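Dicer Related Helicase (Caenorhabditis elegans, PDB 6M6Q) probably hydrolyses ATP as an RNA-binding helicase of the RIG-I-like receptor subfamily, this chain being its N-terminal domain. Local coordinates at residues Leu216-Glu219 with Val220-Gly224; Ile67-Met70 with Ile71-Pro75; Ala90-Val94 with Lys95-Gln99. All coordinates share one frame; numbering follows the deposited sequence.

Interaction 1 of 3, residues Leu216-Glu219 with Val220-Gly224; sequences LAFE and VFNKG
Lys223 runs back alongside Glu219 and past the ring of Phe218 at the C-terminal turn of helix 210-221. The lysine leaves with CG anti to its backbone N (chi1 -166°), which sends the chain down the flank of Glu219, the two side chains pointing the same way. Its CB lies 3.8 Å from Glu219 OE1, and CG stays close to the same oxygen. After the bend at chi2, CD comes to 3.5 Å from Glu219 OE1 and also lies 3.9 Å from Phe218 CE2, crossing that side chain obliquely. The tip, NZ, is 4.6 Å from Glu219 OE1, too far for a salt bridge; it pairs instead with Glu147, while Glu219 OE2 has a weak hydrogen bond with Tyr151. A long flexible chain suits this place: its methylenes pass a ring carbon and a carboxylate oxygen before the charge is delivered to another helix.

Phe218 O accepts from both Asn222 N and Lys223 N, so one acceptor serves two successive amides, while Glu219 O and Val220 O are met by the side chains of His226 and Gln227. The ring of Phe218 lies against the same turn, with Lys223 N over one face and Asn222 CB approaching CD1 obliquely at 3.5 Å; the ring and the side-chain amide of Asn222 are turned 47° apart.

Leu216 and Val220 are the buried side of this turn. Leu216 packs on Met200 and Leu203 of helix 196-204, and Val220 on Met268 of helix 262-271, places where branched aliphatic groups fit. On the exposed side, Phe221 has CG1 of its neighbour Val220 over the centre of one ring face, and Ala217 O meets the edge of that ring, 3.2 Å from Phe221 CD2.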
loop_
_atom_site.group_PDB
_atom_site.type_symbol
_atom_site.label_atom_id
_atom_site.label_comp_id
_atom_site.label_asym_id
_atom_site.label_seq_id
_atom_site.Cartn_x
_atom_site.Cartn_y
_atom_site.Cartn_z
ATOM N N LEU B 216 -16.992 10.156 -18.984
ATOM C CA LEU B 216 -16.100 9.000 -18.677
ATOM C C LEU B 216 -15.732 8.279 -19.966
ATOM O O LEU B 216 -14.544 8.050 -20.162
ATOM C CB LEU B 216 -16.771 8.050 -17.686
ATOM C CG LEU B 216 -16.790 8.538 -16.241
ATOM C CD1 LEU B 216 -17.546 7.566 -15.345
ATOM C CD2 LEU B 216 -15.375 8.761 -15.725
ATOM N N ALA B 217 -16.718 7.987 -20.826
ATOM C CA ALA B 217 -16.539 7.259 -22.110
ATOM C C ALA B 217 -15.540 8.007 -22.997
ATOM O O ALA B 217 -14.667 7.354 -23.605
ATOM C CB ALA B 217 -17.862 7.092 -22.807
ATOM N N PHE B 218 -15.631 9.331 -23.041
ATOM C CA PHE B 218 -14.814 10.170 -23.948
ATOM C C PHE B 218 -13.367 10.244 -23.438
ATOM O O PHE B 218 -12.435 10.071 -24.268
ATOM C CB PHE B 218 -15.418 11.563 -24.109
ATOM C CG PHE B 218 -14.528 12.493 -24.882
ATOM C CD1 PHE B 218 -14.382 12.354 -26.257
ATOM C CD2 PHE B 218 -13.736 13.416 -24.221
ATOM C CE1 PHE B 218 -13.483 13.143 -26.957
ATOM C CE2 PHE B 218 -12.864 14.230 -24.926
ATOM C CZ PHE B 218 -12.739 14.090 -26.294
ATOM N N GLU B 219 -13.183 10.550 -22.141
ATOM C CA GLU B 219 -11.849 10.786 -21.522
ATOM C C GLU B 219 -11.095 9.458 -21.437
ATOM O O GLU B 219 -9.854 9.501 -21.514
ATOM C CB GLU B 219 -11.952 11.431 -20.135
ATOM C CG GLU B 219 -12.678 12.764 -20.112
ATOM C CD GLU B 219 -11.944 13.943 -20.729
ATOM O OE1 GLU B 219 -11.413 13.798 -21.846
ATOM O OE2 GLU B 219 -11.960 15.033 -20.111
ATOM N N VAL B 220 -11.807 8.320 -21.392
ATOM C CA VAL B 220 -11.166 6.974 -21.362
ATOM C C VAL B 220 -10.830 6.472 -22.785
ATOM O O VAL B 220 -9.725 5.966 -22.946
ATOM C CB VAL B 220 -11.998 5.968 -20.569
ATOM C CG1 VAL B 220 -11.618 4.541 -20.922
ATOM C CG2 VAL B 220 -11.857 6.210 -19.064
ATOM N N PHE B 221 -11.713 6.621 -23.783
ATOM C CA PHE B 221 -11.528 5.980 -25.118
ATOM C C PHE B 221 -11.121 6.997 -26.199
ATOM O O PHE B 221 -10.428 6.602 -27.122
ATOM C CB PHE B 221 -12.783 5.219 -25.544
ATOM C CG PHE B 221 -13.159 4.076 -24.644
ATOM C CD1 PHE B 221 -12.497 2.860 -24.712
ATOM C CD2 PHE B 221 -14.179 4.219 -23.712
ATOM C CE1 PHE B 221 -12.841 1.823 -23.855
ATOM C CE2 PHE B 221 -14.529 3.174 -22.864
ATOM C CZ PHE B 221 -13.856 1.983 -22.932
ATOM N N ASN B 222 -11.624 8.228 -26.168
ATOM C CA ASN B 222 -11.548 9.113 -27.361
ATOM C C ASN B 222 -10.561 10.261 -27.137
ATOM O O ASN B 222 -10.178 10.882 -28.145
ATOM C CB ASN B 222 -12.940 9.563 -27.803
ATOM C CG ASN B 222 -13.753 8.402 -28.332
ATOM O OD1 ASN B 222 -14.919 8.236 -27.979
ATOM N ND2 ASN B 222 -13.112 7.545 -29.112
ATOM N N LYS B 223 -10.130 10.528 -25.901
ATOM C CA LYS B 223 -9.048 11.527 -25.649
ATOM C C LYS B 223 -7.695 10.895 -25.979
ATOM O O LYS B 223 -7.327 9.917 -25.321
ATOM C CB LYS B 223 -9.074 12.063 -24.220
ATOM C CG LYS B 223 -8.236 13.309 -24.001
ATOM C CD LYS B 223 -9.015 14.594 -24.263
ATOM C CE LYS B 223 -8.122 15.811 -24.401
ATOM N NZ LYS B 223 -8.018 16.555 -23.123
ATOM N N GLY B 224 -7.006 11.442 -26.985
ATOM C CA GLY B 224 -5.791 10.875 -27.597
ATOM C C GLY B 224 -4.622 10.786 -26.625
ATOM O O GLY B 224 -3.834 9.857 -26.769
#

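Interaction 2 of 3, residues Ile67-Met70 with Ile71-Pro75; sequences IARM and IIDEP
Ile72 lays its CG1 branch back against the preceding turn, 3.3 Å from Ala68 O, the same oxygen that accepts Ile72 N in the plane of its carbonyl. The branch gets there because CG1 sits between the backbone N and the carbonyl carbon (chi1 58°), the crowded position for a helical isoleucine. From it CD1 reaches 4.1 Å from Arg69 NH1, meeting the guanidinium obliquely. An alanine here, lacking both branches, is likely to open a gap beside Thr44, which the isoleucine also touches, and to cost the Arg69 guanidinium this apolar flank, though not its Glu65 partner.

Arg69 is bent at chi2, which carries its long arm towards NH2's salt-bridge partner, Glu65, one turn earlier. The charge of Arg69 is paired there, while the Asp73 carboxylate touches its aliphatic part: Asp73 OD1 rests 3.7 Å from Arg69 CB, with carboxylate and guanidinium planes 34° apart and the charged atoms not in contact.

This is the C-terminal turn of helix 63-72. Asp73 is the first residue to leave helical backbone angles, yet its N still gives an almost straight bond, 171° at the hydrogen, to Arg69 O at 2.7 Å. A short polar side chain is tolerated at this exposed exit, with Arg69 nearby; separately, the backbone O of Asp73 accepts from Arg116 NH1.

Ile67 and Ile71 form a buried aliphatic pair, side by side and pointing the same way, with Ile67 CG2 3.9 Å from Ile71 CD1; Ile67 packs further on Cys122 of helix 94-127. The partly exposed Met70 lies on Phe119 of that same helix.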
loop_
_atom_site.group_PDB
_atom_site.type_symbol
_atom_site.label_atom_id
_atom_site.label_comp_id
_atom_site.label_asym_id
_atom_site.label_seq_id
_atom_site.Cartn_x
_atom_site.Cartn_y
_atom_site.Cartn_z
ATOM N N ILE B 67 16.988 -1.150 -13.162
ATOM C CA ILE B 67 15.502 -1.092 -13.167
ATOM C C ILE B 67 15.033 -0.823 -14.596
ATOM O O ILE B 67 14.234 -1.638 -15.119
ATOM C CB ILE B 67 15.002 -0.042 -12.173
ATOM C CG1 ILE B 67 15.148 -0.540 -10.731
ATOM C CG2 ILE B 67 13.576 0.352 -12.489
ATOM C CD1 ILE B 67 15.360 0.554 -9.719
ATOM N N ALA B 68 15.541 0.245 -15.218
ATOM C CA ALA B 68 15.196 0.647 -16.598
ATOM C C ALA B 68 15.318 -0.573 -17.509
ATOM O O ALA B 68 14.331 -0.918 -18.145
ATOM C CB ALA B 68 16.065 1.789 -17.070
ATOM N N ARG B 69 16.479 -1.222 -17.529
ATOM C CA ARG B 69 16.729 -2.415 -18.380
ATOM C C ARG B 69 15.636 -3.439 -18.121
ATOM O O ARG B 69 14.865 -3.717 -19.049
ATOM C CB ARG B 69 18.101 -3.015 -18.094
ATOM C CG ARG B 69 19.257 -2.083 -18.413
ATOM C CD ARG B 69 18.995 -1.303 -19.679
ATOM N NE ARG B 69 20.156 -0.528 -20.049
ATOM C CZ ARG B 69 20.398 -0.061 -21.262
ATOM N NH1 ARG B 69 19.556 -0.290 -22.255
ATOM N NH2 ARG B 69 21.494 0.639 -21.477
ATOM N N MET B 70 15.520 -3.915 -16.887
ATOM C CA MET B 70 14.538 -4.964 -16.518
ATOM C C MET B 70 13.164 -4.659 -17.142
ATOM O O MET B 70 12.451 -5.602 -17.431
ATOM C CB MET B 70 14.403 -5.079 -15.007
ATOM C CG MET B 70 15.568 -5.816 -14.372
ATOM S SD MET B 70 15.560 -7.594 -14.751
ATOM C CE MET B 70 16.418 -8.233 -13.311
ATOM N N ILE B 71 12.865 -3.384 -17.411
ATOM C CA ILE B 71 11.561 -2.918 -17.959
ATOM C C ILE B 71 11.575 -3.011 -19.499
ATOM O O ILE B 71 10.557 -3.474 -20.062
ATOM C CB ILE B 71 11.238 -1.493 -17.453
ATOM C CG1 ILE B 71 10.968 -1.471 -15.940
ATOM C CG2 ILE B 71 10.083 -0.873 -18.242
ATOM C CD1 ILE B 71 10.972 -0.077 -15.342
ATOM N N ILE B 72 12.661 -2.581 -20.158
ATOM C CA ILE B 72 12.705 -2.361 -21.645
ATOM C C ILE B 72 13.428 -3.519 -22.355
ATOM O O ILE B 72 13.168 -3.707 -23.557
ATOM C CB ILE B 72 13.348 -1.008 -21.996
ATOM C CG1 ILE B 72 14.770 -0.880 -21.442
ATOM C CG2 ILE B 72 12.454 0.127 -21.540
ATOM C CD1 ILE B 72 15.490 0.376 -21.887
ATOM N N ASP B 73 14.322 -4.237 -21.656
ATOM C CA ASP B 73 15.043 -5.442 -22.175
ATOM C C ASP B 73 14.055 -6.360 -22.901
ATOM O O ASP B 73 12.980 -6.652 -22.344
ATOM C CB ASP B 73 15.747 -6.227 -21.056
ATOM C CG ASP B 73 17.168 -5.759 -20.742
ATOM O OD1 ASP B 73 17.615 -4.734 -21.342
ATOM O OD2 ASP B 73 17.818 -6.411 -19.893
ATOM N N GLU B 74 14.406 -6.761 -24.118
ATOM C CA GLU B 74 13.677 -7.756 -24.939
ATOM C C GLU B 74 13.726 -9.105 -24.216
ATOM O O GLU B 74 14.730 -9.458 -23.608
ATOM C CB GLU B 74 14.336 -7.814 -26.325
ATOM C CG GLU B 74 13.364 -7.942 -27.488
ATOM C CD GLU B 74 12.595 -6.685 -27.824
ATOM O OE1 GLU B 74 13.214 -5.599 -27.837
ATOM O OE2 GLU B 74 11.384 -6.799 -28.114
ATOM N N PRO B 75 12.652 -9.904 -24.240
ATOM C CA PRO B 75 12.693 -11.228 -23.602
ATOM C C PRO B 75 13.614 -12.234 -24.344
ATOM O O PRO B 75 13.704 -12.176 -25.571
ATOM C CB PRO B 75 11.208 -11.655 -23.622
ATOM C CG PRO B 75 10.599 -10.896 -24.824
ATOM C CD PRO B 75 11.381 -9.604 -24.923
#

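Interaction 3 of 3, residues Ala90-Val94 with Lys95-Gln99; sequences ADLDV and KIRKQ
Val94 meets two side chains from the next turn of the helix, Arg97 and Lys98, one with each methyl. Its CG1, anti to the backbone N (chi1 161°), lies 3.7 Å from Lys98 CE; the two side chains run side by side, pointing the same way, so the methylenes of the lysine are packed against a methyl while its ammonium stretches beyond. The other methyl, CG2, approaches the Arg97 guanidinium obliquely, 4.2 Å from NH1. A compact valine on an exposed face thus gives two long, charged side chains an apolar surface to lie along.

Arg97 meets both the loop and the first turn. Its CB is 3.5 Å from Val94 O, and its CG is 4.0 Å from Leu92 CB, a residue of the loop that comes just before the helix. The bend at chi3 (46°) turns the far part of the chain, and NE makes a salt bridge with Glu101, one turn further on. Leu92 also reaches Ile96 loosely, adding a little apolar contact between loop and helix.

Asp93 joins the loop to the helix through its main chain and its carboxylate. Its carbonyl O accepts Arg97 N at 3.0 Å in an almost straight bond, 174° at the hydrogen, with the donor in the carbonyl plane. Its carboxylate reaches the first turn: OD1 lies 3.2 Å from Lys95 N, and OD2 faces Lys95 NZ in a long salt bridge. The short acidic side chain suits this place, since its carboxylate would probably interact favourably with the partial positive charge of a helix start. Asp93 occupies the N-cap of helix 94-127, its carboxylate accepting a weak capping bond from Lys95 N, a first-turn amide that has no earlier helical carbonyl to use.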
loop_
_atom_site.group_PDB
_atom_site.type_symbol
_atom_site.label_atom_id
_atom_site.label_comp_id
_atom_site.label_asym_id
_atom_site.label_seq_id
_atom_site.Cartn_x
_atom_site.Cartn_y
_atom_site.Cartn_z
ATOM N N ALA B 90 10.715 -34.996 -26.862
ATOM C CA ALA B 90 10.073 -36.083 -26.069
ATOM C C ALA B 90 9.331 -37.077 -26.989
ATOM O O ALA B 90 8.987 -38.169 -26.496
ATOM C CB ALA B 90 9.141 -35.495 -25.043
ATOM N N ASP B 91 9.082 -36.696 -28.256
ATOM C CA ASP B 91 8.450 -37.534 -29.321
ATOM C C ASP B 91 6.967 -37.765 -28.974
ATOM O O ASP B 91 6.499 -38.907 -29.059
ATOM C CB ASP B 91 9.231 -38.844 -29.546
ATOM C CG ASP B 91 8.712 -39.720 -30.694
ATOM O OD1 ASP B 91 8.089 -39.153 -31.676
ATOM O OD2 ASP B 91 8.901 -40.965 -30.602
ATOM N N LEU B 92 6.248 -36.707 -28.651
ATOM C CA LEU B 92 4.836 -36.793 -28.221
ATOM C C LEU B 92 3.950 -36.844 -29.456
ATOM O O LEU B 92 4.380 -36.334 -30.491
ATOM C CB LEU B 92 4.502 -35.585 -27.336
ATOM C CG LEU B 92 5.211 -35.557 -25.983
ATOM C CD1 LEU B 92 4.930 -34.257 -25.244
ATOM C CD2 LEU B 92 4.807 -36.747 -25.140
ATOM N N ASP B 93 2.746 -37.414 -29.326
ATOM C CA ASP B 93 1.631 -37.238 -30.288
ATOM C C ASP B 93 1.473 -35.742 -30.597
ATOM O O ASP B 93 1.366 -34.957 -29.656
ATOM C CB ASP B 93 0.340 -37.851 -29.745
ATOM C CG ASP B 93 -0.888 -37.519 -30.580
ATOM O OD1 ASP B 93 -1.593 -36.531 -30.221
ATOM O OD2 ASP B 93 -1.128 -38.238 -31.599
ATOM N N VAL B 94 1.421 -35.394 -31.881
ATOM C CA VAL B 94 1.345 -34.003 -32.409
ATOM C C VAL B 94 0.393 -33.154 -31.546
ATOM O O VAL B 94 0.808 -32.048 -31.148
ATOM C CB VAL B 94 0.947 -34.022 -33.904
ATOM C CG1 VAL B 94 0.411 -32.680 -34.394
ATOM C CG2 VAL B 94 2.121 -34.473 -34.768
ATOM N N LYS B 95 -0.828 -33.634 -31.275
ATOM C CA LYS B 95 -1.910 -32.826 -30.636
ATOM C C LYS B 95 -1.486 -32.438 -29.207
ATOM O O LYS B 95 -1.606 -31.251 -28.866
ATOM C CB LYS B 95 -3.233 -33.602 -30.642
ATOM C CG LYS B 95 -3.920 -33.701 -31.997
ATOM C CD LYS B 95 -4.599 -35.038 -32.253
ATOM C CE LYS B 95 -4.558 -35.448 -33.713
ATOM N NZ LYS B 95 -3.262 -36.077 -34.077
ATOM N N ILE B 96 -0.923 -33.388 -28.458
ATOM C CA ILE B 96 -0.419 -33.207 -27.066
ATOM C C ILE B 96 0.784 -32.242 -27.071
ATOM O O ILE B 96 0.809 -31.314 -26.249
ATOM C CB ILE B 96 -0.059 -34.573 -26.439
ATOM C CG1 ILE B 96 -1.238 -35.554 -26.477
ATOM C CG2 ILE B 96 0.477 -34.397 -25.025
ATOM C CD1 ILE B 96 -2.395 -35.190 -25.548
ATOM N N ARG B 97 1.753 -32.462 -27.959
ATOM C CA ARG B 97 2.954 -31.596 -28.103
ATOM C C ARG B 97 2.509 -30.135 -28.243
ATOM O O ARG B 97 3.009 -29.307 -27.491
ATOM C CB ARG B 97 3.810 -32.032 -29.299
ATOM C CG ARG B 97 5.309 -32.043 -29.013
ATOM C CD ARG B 97 6.159 -32.021 -30.273
ATOM N NE ARG B 97 5.662 -31.017 -31.207
ATOM C CZ ARG B 97 5.270 -31.256 -32.462
ATOM N NH1 ARG B 97 5.375 -32.473 -32.973
ATOM N NH2 ARG B 97 4.790 -30.264 -33.203
ATOM N N LYS B 98 1.627 -29.837 -29.196
ATOM C CA LYS B 98 1.205 -28.454 -29.516
ATOM C C LYS B 98 0.502 -27.840 -28.293
ATOM O O LYS B 98 0.722 -26.642 -28.051
ATOM C CB LYS B 98 0.315 -28.422 -30.762
ATOM C CG LYS B 98 1.035 -28.670 -32.080
ATOM C CD LYS B 98 0.095 -28.741 -33.278
ATOM C CE LYS B 98 0.801 -28.978 -34.601
ATOM N NZ LYS B 98 1.287 -27.715 -35.206
ATOM N N GLN B 99 -0.300 -28.616 -27.542
ATOM C CA GLN B 99 -0.975 -28.122 -26.300
ATOM C C GLN B 99 0.121 -27.750 -25.278
ATOM O O GLN B 99 0.080 -26.633 -24.730
ATOM C CB GLN B 99 -1.971 -29.147 -25.703
ATOM C CG GLN B 99 -3.264 -29.364 -26.524
ATOM C CD GLN B 99 -4.280 -30.312 -25.885
ATOM O OE1 GLN B 99 -5.226 -29.886 -25.222
ATOM N NE2 GLN B 99 -4.112 -31.611 -26.096
#

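From the N terminus, interaction 2 comes first, closing the last turn of helix 63-72. The chain then passes through helix 82-87 to interaction 3, which starts the long helix 94-127 at a remote end of the molecule, its centre about 33 Å from that of interaction 2. That helix runs back, and its later residues Arg116, Phe119 and Cys122 meet the residues of interaction 2. Interaction 1 follows much further along, ending helix 210-221 and joining it to helices 146-152, 196-204 and 262-271. Each contact closes only a local turn; the three stand in series, none nested or crossed, and none touches another.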